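PDB 1M7S: catalase from Pseudomonas syringae, which decomposes hydrogen peroxide into water and molecular oxygen with the help of a bound heme, protecting the cell from the toxic peroxide. Local coordinates for residues Phe159-Ser163 with Ser445-Met449; Ser163-Thr169 with Ser451-Lys455; Thr276-Pro280 with Glu409-Gln414. All coordinates share one frame. Residues are numbered along the deposited sequence.

Contact 1 of 3, residues Phe159-Ser163 with Ser445-Met449; sequences FDFFS and SKNIM
Helix 155-163 of the catalase core packs here on helix 443-456 of the C-terminal helical region: segments Phe159-Ser163 and Ser445-Met449 have axes 8.7 Å apart and N-to-C directions 51° from each other. The backbones come nearest at Ser163 and Met449, whose CA atoms are 5.3 Å apart, a closeness that a residue as small as serine permits. Ser445 points toward the other helix, its OG, set by an m rotamer, 3.6 Å from Asp160 CA; a small side chain suits this place, with its CB already 3.7 Å from Phe159 O. One turn on, the bond from Met449 N to Ser445 O (2.9 Å) holds the helix, and Ile448 brings CG2 to 3.3 Å from Ser163 O. Met449 starts sideways, but its m, m, m rotamer curls the flexible thioether inward. Its SD reaches Ser163 N and Phe162 C, each at 3.4 Å, while its CG lies 3.9 Å from Phe159 CD2; with SD 5.4 Å from the centroid of the Phe159 ring, this is an oblique Met-aromatic contact. Ser163 OG donates to Asp160 O (2.7 Å) and also bonds Arg380 of the second subunit, a weak partner of Ser445 OG; Asp160 OD2 is bound by Tyr376 of that subunit. Sulfur, ring and methyl packing thus fill the buried gap, while polar ends also serve the subunit interface.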
loop_
_atom_site.group_PDB
_atom_site.type_symbol
_atom_site.label_atom_id
_atom_site.label_comp_id
_atom_site.label_asym_id
_atom_site.label_seq_id
_atom_site.Cartn_x
_atom_site.Cartn_y
_atom_site.Cartn_z
ATOM N N PHE A 159 26.179 -6.290 21.878
ATOM C CA PHE A 159 26.918 -6.052 23.135
ATOM C C PHE A 159 27.453 -4.646 23.260
ATOM O O PHE A 159 27.572 -4.146 24.384
ATOM C CB PHE A 159 27.963 -7.115 23.452
ATOM C CG PHE A 159 27.332 -8.474 23.688
ATOM C CD1 PHE A 159 27.626 -9.522 22.864
ATOM C CD2 PHE A 159 26.470 -8.633 24.780
ATOM C CE1 PHE A 159 27.053 -10.777 23.083
ATOM C CE2 PHE A 159 25.895 -9.885 25.002
ATOM C CZ PHE A 159 26.187 -10.961 24.166
ATOM N N ASP A 160 27.598 -3.931 22.165
ATOM C CA ASP A 160 27.862 -2.493 22.213
ATOM C C ASP A 160 26.616 -1.844 22.827
ATOM O O ASP A 160 26.663 -1.102 23.834
ATOM C CB ASP A 160 28.090 -2.008 20.766
ATOM C CG ASP A 160 28.161 -0.510 20.587
ATOM O OD1 ASP A 160 28.508 0.165 21.573
ATOM O OD2 ASP A 160 27.891 -0.013 19.468
ATOM N N PHE A 161 25.413 -2.218 22.362
ATOM C CA PHE A 161 24.163 -1.664 22.924
ATOM C C PHE A 161 23.984 -2.025 24.389
ATOM O O PHE A 161 23.862 -1.148 25.271
ATOM C CB PHE A 161 22.950 -2.181 22.104
ATOM C CG PHE A 161 21.599 -1.743 22.609
ATOM C CD1 PHE A 161 21.118 -0.449 22.534
ATOM C CD2 PHE A 161 20.827 -2.695 23.251
ATOM C CE1 PHE A 161 19.865 -0.095 23.025
ATOM C CE2 PHE A 161 19.572 -2.357 23.754
ATOM C CZ PHE A 161 19.102 -1.081 23.636
ATOM N N PHE A 162 24.021 -3.331 24.683
ATOM C CA PHE A 162 23.720 -3.818 26.028
ATOM C C PHE A 162 24.767 -3.472 27.082
ATOM O O PHE A 162 24.430 -3.411 28.274
ATOM C CB PHE A 162 23.457 -5.329 26.032
ATOM C CG PHE A 162 22.111 -5.707 25.458
ATOM C CD1 PHE A 162 21.972 -6.631 24.450
ATOM C CD2 PHE A 162 20.971 -5.140 26.009
ATOM C CE1 PHE A 162 20.694 -7.012 23.974
ATOM C CE2 PHE A 162 19.716 -5.488 25.539
ATOM C CZ PHE A 162 19.586 -6.411 24.536
ATOM N N SER A 163 25.980 -3.092 26.679
ATOM C CA SER A 163 26.962 -2.511 27.604
ATOM C C SER A 163 26.464 -1.207 28.221
ATOM O O SER A 163 26.903 -0.861 29.335
ATOM C CB SER A 163 28.320 -2.290 26.914
ATOM O OG SER A 163 28.308 -1.205 26.006
ATOM N N SER A 445 33.283 -2.538 25.602
ATOM C CA SER A 445 31.934 -3.077 25.878
ATOM C C SER A 445 31.998 -4.462 26.504
ATOM O O SER A 445 31.166 -4.774 27.353
ATOM C CB SER A 445 31.117 -3.251 24.577
ATOM O OG SER A 445 30.878 -1.947 24.079
ATOM N N LYS A 446 32.954 -5.271 26.065
ATOM C CA LYS A 446 33.108 -6.633 26.569
ATOM C C LYS A 446 33.421 -6.618 28.065
ATOM O O LYS A 446 32.747 -7.330 28.800
ATOM C CB LYS A 446 34.222 -7.384 25.831
ATOM C CG LYS A 446 34.505 -8.783 26.342
ATOM C CD LYS A 446 35.795 -9.384 25.810
ATOM C CE LYS A 446 35.844 -9.508 24.296
ATOM N NZ LYS A 446 37.102 -10.168 23.825
ATOM N N ASN A 447 34.376 -5.805 28.544
ATOM C CA ASN A 447 34.638 -5.839 29.984
ATOM C C ASN A 447 33.481 -5.236 30.772
ATOM O O ASN A 447 33.329 -5.678 31.902
ATOM C CB ASN A 447 35.950 -5.132 30.340
ATOM C CG ASN A 447 37.126 -5.977 29.828
ATOM O OD1 ASN A 447 37.132 -7.193 29.906
ATOM N ND2 ASN A 447 38.122 -5.286 29.293
ATOM N N ILE A 448 32.726 -4.318 30.159
ATOM C CA ILE A 448 31.575 -3.751 30.896
ATOM C C ILE A 448 30.487 -4.816 31.032
ATOM O O ILE A 448 29.868 -4.977 32.088
ATOM C CB ILE A 448 31.068 -2.501 30.215
ATOM C CG1 ILE A 448 32.033 -1.317 30.503
ATOM C CG2 ILE A 448 29.641 -2.164 30.702
ATOM C CD1 ILE A 448 31.575 -0.146 29.596
ATOM N N MET A 449 30.201 -5.519 29.943
ATOM C CA MET A 449 29.260 -6.637 29.978
ATOM C C MET A 449 29.675 -7.642 31.041
ATOM O O MET A 449 28.785 -8.133 31.763
ATOM C CB MET A 449 29.206 -7.351 28.630
ATOM C CG MET A 449 28.353 -6.640 27.573
ATOM S SD MET A 449 26.666 -6.173 28.014
ATOM C CE MET A 449 26.013 -7.719 28.624
#

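Contact 2 of 3, residues Ser163-Thr169 with Ser451-Lys455; sequences SHVPEAT and SYLYK. Unlike the reference sequence in segment 451-455: Tyr452 (reference Val).
Tyr452, a helix residue where the reference sequence has valine, reaches from Ser451-Lys455 into Ser163-Thr169, the connection that runs into helix 169-176; its m rotamer carries the ring toward Pro166, and that ring makes most of the contact. Along the connection, Ser163 comes first: its carbonyl O accepts a 2.7 Å hydrogen bond from Tyr452 OH, near the plane of the ring, so a long side chain with a terminal hydroxyl gives that carbonyl a donor. His164 and Val165 point away, and the extended backbone of Val165 (phi/psi -131/76) swings the chain round to Pro166. There the backbones are nearest, with the CA atoms of Pro166 and Tyr452 6.4 Å apart. Pro166 lies over one face of the ring in a CH-pi contact, CB being 4.0 Å from the ring centroid and 3.8 Å from Tyr452 CZ; a compact, conformationally restricted proline ring presents its C-H groups to the pi face. Ala168 N bonds back to Val165 O (3.0 Å), keeping the turn tight. Thr169 points toward the helix, its m rotamer letting OG1 donate to Pro166 O (2.7 Å) while lying 3.6 Å from Tyr452 CB; its methyl CG2 meets Leu453 CD2 at 4.0 Å. The contact thus fastens the link between helices 155-163 and 169-176 to helix 443-456, whose Leu453 also packs on helix 458-467 and Tyr454 on helix 472-480.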
loop_
_atom_site.group_PDB
_atom_site.type_symbol
_atom_site.label_atom_id
_atom_site.label_comp_id
_atom_site.label_asym_id
_atom_site.label_seq_id
_atom_site.Cartn_x
_atom_site.Cartn_y
_atom_site.Cartn_z
ATOM N N SER A 163 25.980 -3.092 26.679
ATOM C CA SER A 163 26.962 -2.511 27.604
ATOM C C SER A 163 26.464 -1.207 28.221
ATOM O O SER A 163 26.903 -0.861 29.335
ATOM C CB SER A 163 28.320 -2.290 26.914
ATOM O OG SER A 163 28.308 -1.205 26.006
ATOM N N HIS A 164 25.477 -0.487 27.662
ATOM C CA HIS A 164 24.858 0.660 28.280
ATOM C C HIS A 164 23.560 0.301 29.002
ATOM O O HIS A 164 22.813 1.173 29.454
ATOM C CB HIS A 164 24.467 1.683 27.173
ATOM C CG HIS A 164 25.618 2.060 26.282
ATOM N ND1 HIS A 164 26.008 1.221 25.256
ATOM C CD2 HIS A 164 26.462 3.132 26.261
ATOM C CE1 HIS A 164 27.054 1.747 24.623
ATOM N NE2 HIS A 164 27.322 2.893 25.220
ATOM N N VAL A 165 23.211 -0.995 29.071
ATOM C CA VAL A 165 21.919 -1.457 29.579
ATOM C C VAL A 165 22.050 -2.573 30.605
ATOM O O VAL A 165 21.790 -3.755 30.399
ATOM C CB VAL A 165 21.079 -1.960 28.365
ATOM C CG1 VAL A 165 19.627 -2.271 28.800
ATOM C CG2 VAL A 165 20.996 -0.949 27.221
ATOM N N PRO A 166 22.435 -2.245 31.832
ATOM C CA PRO A 166 22.641 -3.141 32.944
ATOM C C PRO A 166 21.336 -3.863 33.346
ATOM O O PRO A 166 21.392 -5.030 33.816
ATOM C CB PRO A 166 23.182 -2.278 34.140
ATOM C CG PRO A 166 22.780 -0.885 33.738
ATOM C CD PRO A 166 22.673 -0.840 32.216
ATOM N N GLU A 167 20.197 -3.263 33.011
ATOM C CA GLU A 167 18.904 -3.910 33.257
ATOM C C GLU A 167 18.663 -5.136 32.377
ATOM O O GLU A 167 17.802 -5.983 32.713
ATOM C CB GLU A 167 17.765 -2.914 33.183
ATOM C CG GLU A 167 17.557 -2.336 31.774
ATOM C CD GLU A 167 18.287 -0.986 31.623
ATOM O OE1 GLU A 167 17.671 -0.128 30.923
ATOM O OE2 GLU A 167 19.458 -0.838 32.118
ATOM N N ALA A 168 19.408 -5.334 31.280
ATOM C CA ALA A 168 19.290 -6.548 30.451
ATOM C C ALA A 168 19.990 -7.812 30.957
ATOM O O ALA A 168 19.757 -8.916 30.470
ATOM C CB ALA A 168 19.909 -6.252 29.107
ATOM N N THR A 169 20.696 -7.709 32.092
ATOM C CA THR A 169 21.479 -8.811 32.617
ATOM C C THR A 169 20.645 -10.045 32.910
ATOM O O THR A 169 21.023 -11.173 32.523
ATOM C CB THR A 169 22.290 -8.387 33.864
ATOM O OG1 THR A 169 22.998 -7.199 33.501
ATOM C CG2 THR A 169 23.316 -9.396 34.393
ATOM N N SER A 451 31.419 -7.187 33.698
ATOM C CA SER A 451 31.231 -6.613 35.040
ATOM C C SER A 451 29.794 -6.813 35.497
ATOM O O SER A 451 29.536 -7.069 36.690
ATOM C CB SER A 451 31.653 -5.142 35.107
ATOM O OG SER A 451 30.732 -4.233 34.524
ATOM N N TYR A 452 28.844 -6.701 34.550
ATOM C CA TYR A 452 27.439 -6.963 34.911
ATOM C C TYR A 452 27.239 -8.381 35.374
ATOM O O TYR A 452 26.583 -8.644 36.383
ATOM C CB TYR A 452 26.505 -6.645 33.736
ATOM C CG TYR A 452 26.573 -5.187 33.282
ATOM C CD1 TYR A 452 26.118 -4.870 31.993
ATOM C CD2 TYR A 452 26.965 -4.152 34.113
ATOM C CE1 TYR A 452 26.125 -3.554 31.567
ATOM C CE2 TYR A 452 27.003 -2.837 33.685
ATOM C CZ TYR A 452 26.567 -2.539 32.403
ATOM O OH TYR A 452 26.597 -1.250 31.948
ATOM N N LEU A 453 27.821 -9.366 34.693
ATOM C CA LEU A 453 27.712 -10.769 35.023
ATOM C C LEU A 453 28.437 -11.058 36.339
ATOM O O LEU A 453 27.947 -11.809 37.187
ATOM C CB LEU A 453 28.307 -11.598 33.886
ATOM C CG LEU A 453 27.704 -11.369 32.480
ATOM C CD1 LEU A 453 28.300 -12.418 31.526
ATOM C CD2 LEU A 453 26.188 -11.488 32.579
ATOM N N TYR A 454 29.571 -10.397 36.504
ATOM C CA TYR A 454 30.367 -10.580 37.753
ATOM C C TYR A 454 29.628 -10.027 38.939
ATOM O O TYR A 454 29.725 -10.543 40.060
ATOM C CB TYR A 454 31.707 -9.818 37.611
ATOM C CG TYR A 454 32.668 -10.204 38.743
ATOM C CD1 TYR A 454 33.490 -11.303 38.596
ATOM C CD2 TYR A 454 32.687 -9.472 39.919
ATOM C CE1 TYR A 454 34.360 -11.691 39.625
ATOM C CE2 TYR A 454 33.540 -9.881 40.952
ATOM C CZ TYR A 454 34.375 -10.959 40.775
ATOM O OH TYR A 454 35.214 -11.343 41.809
ATOM N N LYS A 455 28.876 -8.957 38.740
ATOM C CA LYS A 455 28.119 -8.360 39.855
ATOM C C LYS A 455 26.914 -9.218 40.187
ATOM O O LYS A 455 26.553 -9.279 41.363
ATOM C CB LYS A 455 27.789 -6.923 39.483
ATOM C CG LYS A 455 26.964 -6.153 40.494
ATOM C CD LYS A 455 27.749 -5.927 41.785
ATOM C CE LYS A 455 26.929 -4.919 42.598
ATOM N NZ LYS A 455 27.136 -5.064 44.048
#

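Contact 3 of 3, residues Thr276-Pro280 with Glu409-Gln414; sequences TKIWP and EQNFKQ
Hydrogen bonding dominates where the loop Thr276-Pro280 meets Glu409-Gln414, a turn leading into the helix that starts at Lys413. The clearest element is a pair of bonds between one side-chain amide and the backbone of one residue. Gln414, pointing toward the loop, accepts at OE1 from Ile278 N (3.0 Å, 170°) and donates through NE2 to Ile278 O (3.0 Å, 154°). Glutamine suits this, having a donor and an acceptor side by side, and Ile278 is extended (phi/psi -95/172), so its NH and CO face the same way. A second set centres on Lys277, whose m, m, t, m rotamer folds the chain along the turn: NZ donates to Glu409 O (2.9 Å) and, weakly, to Gln410 O (3.1 Å). Gln410 takes the left-handed conformation 39/62, which helps both carbonyls face the ammonium. Asp274 matches the charge of Lys277 by a salt bridge and also hydrogen-bonds Thr276 OG1. A water lies between the segments, 3.0 Å from Thr276 OG1 and 2.7 Å from Asn411 OD1. Within the turn, Asn411 ND2 donates to Glu409 OE1 (3.2 Å), and Arg132 binds both side chains. Van der Waals contacts fill in: Lys277 CD lies 3.8 Å from Gln414 NE2, and Pro280 CD 3.7 Å from the same nitrogen. The loop joins strands 252-260 and 284-295 of the catalase beta-barrel, while the turn opens helix 413-421, so the contact ties the barrel to the C-terminal helices beside helix 169-176, whose Arg170 packs on Ile278.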
loop_
_atom_site.group_PDB
_atom_site.type_symbol
_atom_site.label_atom_id
_atom_site.label_comp_id
_atom_site.label_asym_id
_atom_site.label_seq_id
_atom_site.Cartn_x
_atom_site.Cartn_y
_atom_site.Cartn_z
ATOM N N THR A 276 11.905 -6.075 33.619
ATOM C CA THR A 276 13.055 -6.906 33.844
ATOM C C THR A 276 12.997 -7.679 35.155
ATOM O O THR A 276 13.928 -8.425 35.467
ATOM C CB THR A 276 14.365 -6.068 33.825
ATOM O OG1 THR A 276 14.469 -5.170 34.957
ATOM C CG2 THR A 276 14.425 -5.380 32.483
ATOM N N LYS A 277 11.812 -7.729 35.822
ATOM C CA LYS A 277 11.731 -8.410 37.085
ATOM C C LYS A 277 10.592 -9.415 37.198
ATOM O O LYS A 277 9.491 -9.202 36.683
ATOM C CB LYS A 277 11.417 -7.324 38.199
ATOM C CG LYS A 277 12.501 -6.270 38.409
ATOM C CD LYS A 277 13.754 -6.874 39.061
ATOM C CE LYS A 277 14.775 -5.776 39.362
ATOM N NZ LYS A 277 15.366 -5.377 38.026
ATOM N N ILE A 278 10.896 -10.493 37.913
ATOM C CA ILE A 278 9.837 -11.438 38.296
ATOM C C ILE A 278 9.393 -11.014 39.717
ATOM O O ILE A 278 10.036 -10.152 40.304
ATOM C CB ILE A 278 10.312 -12.889 38.343
ATOM C CG1 ILE A 278 11.430 -13.131 39.366
ATOM C CG2 ILE A 278 10.814 -13.332 36.961
ATOM C CD1 ILE A 278 11.528 -14.612 39.748
ATOM N N TRP A 279 8.344 -11.598 40.253
ATOM C CA TRP A 279 7.954 -11.303 41.644
ATOM C C TRP A 279 8.217 -12.608 42.425
ATOM O O TRP A 279 7.396 -13.523 42.366
ATOM C CB TRP A 279 6.475 -10.971 41.702
ATOM C CG TRP A 279 6.006 -9.735 41.008
ATOM C CD1 TRP A 279 6.756 -8.696 40.506
ATOM C CD2 TRP A 279 4.637 -9.342 40.848
ATOM N NE1 TRP A 279 5.941 -7.714 40.003
ATOM C CE2 TRP A 279 4.624 -8.098 40.210
ATOM C CE3 TRP A 279 3.416 -9.973 41.165
ATOM C CZ2 TRP A 279 3.458 -7.442 39.853
ATOM C CZ3 TRP A 279 2.249 -9.291 40.835
ATOM C CH2 TRP A 279 2.257 -8.062 40.177
ATOM N N PRO A 280 9.378 -12.704 43.036
ATOM C CA PRO A 280 9.873 -13.935 43.600
ATOM C C PRO A 280 9.025 -14.564 44.687
ATOM O O PRO A 280 8.935 -15.800 44.673
ATOM C CB PRO A 280 11.286 -13.673 44.179
ATOM C CG PRO A 280 11.585 -12.283 43.700
ATOM C CD PRO A 280 10.359 -11.625 43.094
ATOM N N GLU A 409 16.176 0.237 40.658
ATOM C CA GLU A 409 16.531 -0.606 39.479
ATOM C C GLU A 409 16.891 -2.040 39.791
ATOM O O GLU A 409 16.586 -2.943 38.980
ATOM C CB GLU A 409 17.741 0.068 38.826
ATOM C CG GLU A 409 17.405 1.378 38.102
ATOM C CD GLU A 409 18.574 1.727 37.196
ATOM O OE1 GLU A 409 18.779 1.123 36.109
ATOM O OE2 GLU A 409 19.340 2.631 37.616
ATOM N N GLN A 410 17.683 -2.247 40.851
ATOM C CA GLN A 410 18.153 -3.595 41.234
ATOM C C GLN A 410 18.506 -4.448 40.016
ATOM O O GLN A 410 17.959 -5.528 39.748
ATOM C CB GLN A 410 17.055 -4.247 42.091
ATOM C CG GLN A 410 17.610 -5.498 42.798
ATOM C CD GLN A 410 16.468 -6.314 43.394
ATOM O OE1 GLN A 410 15.887 -7.211 42.787
ATOM N NE2 GLN A 410 16.156 -5.913 44.650
ATOM N N ASN A 411 19.503 -3.995 39.238
ATOM C CA ASN A 411 19.766 -4.686 37.971
ATOM C C ASN A 411 20.457 -6.006 38.016
ATOM O O ASN A 411 20.474 -6.656 36.949
ATOM C CB ASN A 411 20.611 -3.786 37.035
ATOM C CG ASN A 411 19.852 -2.543 36.636
ATOM O OD1 ASN A 411 18.646 -2.539 36.342
ATOM N ND2 ASN A 411 20.579 -1.453 36.643
ATOM N N PHE A 412 21.062 -6.396 39.116
ATOM C CA PHE A 412 21.863 -7.619 39.131
ATOM C C PHE A 412 21.385 -8.739 40.043
ATOM O O PHE A 412 21.784 -9.895 39.836
ATOM C CB PHE A 412 23.338 -7.249 39.497
ATOM C CG PHE A 412 23.827 -6.048 38.733
ATOM C CD1 PHE A 412 23.929 -4.809 39.349
ATOM C CD2 PHE A 412 24.068 -6.144 37.372
ATOM C CE1 PHE A 412 24.321 -3.678 38.631
ATOM C CE2 PHE A 412 24.479 -5.005 36.666
ATOM C CZ PHE A 412 24.608 -3.779 37.282
ATOM N N LYS A 413 20.565 -8.502 41.056
ATOM C CA LYS A 413 20.213 -9.496 42.063
ATOM C C LYS A 413 19.499 -10.727 41.553
ATOM O O LYS A 413 19.876 -11.881 41.741
ATOM C CB LYS A 413 19.361 -8.856 43.197
ATOM C CG LYS A 413 19.059 -9.854 44.318
ATOM C CD LYS A 413 18.045 -9.319 45.301
ATOM C CE LYS A 413 18.010 -10.148 46.593
ATOM N NZ LYS A 413 17.795 -9.182 47.731
ATOM N N GLN A 414 18.471 -10.474 40.717
ATOM C CA GLN A 414 17.646 -11.559 40.176
ATOM C C GLN A 414 18.430 -12.377 39.167
ATOM O O GLN A 414 18.225 -13.591 39.034
ATOM C CB GLN A 414 16.338 -10.983 39.615
ATOM C CG GLN A 414 15.278 -10.851 40.725
ATOM C CD GLN A 414 13.890 -10.512 40.168
ATOM O OE1 GLN A 414 13.698 -10.724 38.964
ATOM N NE2 GLN A 414 12.982 -10.002 41.022
HETATM O O HOH W 1 17.269 -4.789 35.849
#

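All three contacts join the catalase core to its C-terminal helical region, on the same side of the chain's centre. Contacts 1 and 2, with centres 8 Å apart, share Ser163 and both use helix 443-456; their segments alternate along the chain, so that the two contacts cross. Together they hold helix 155-163 and the turn after it, and both touch the second subunit. Contact 3, falling between those segments in sequence, links a loop between barrel strands to the start of helix 413-421. Its centre is 12 Å from that of contact 2, which it touches through Glu167 and Asn411, and 19 Å from that of contact 1. The C-terminal helices are thus fastened to helical and barrel parts alike.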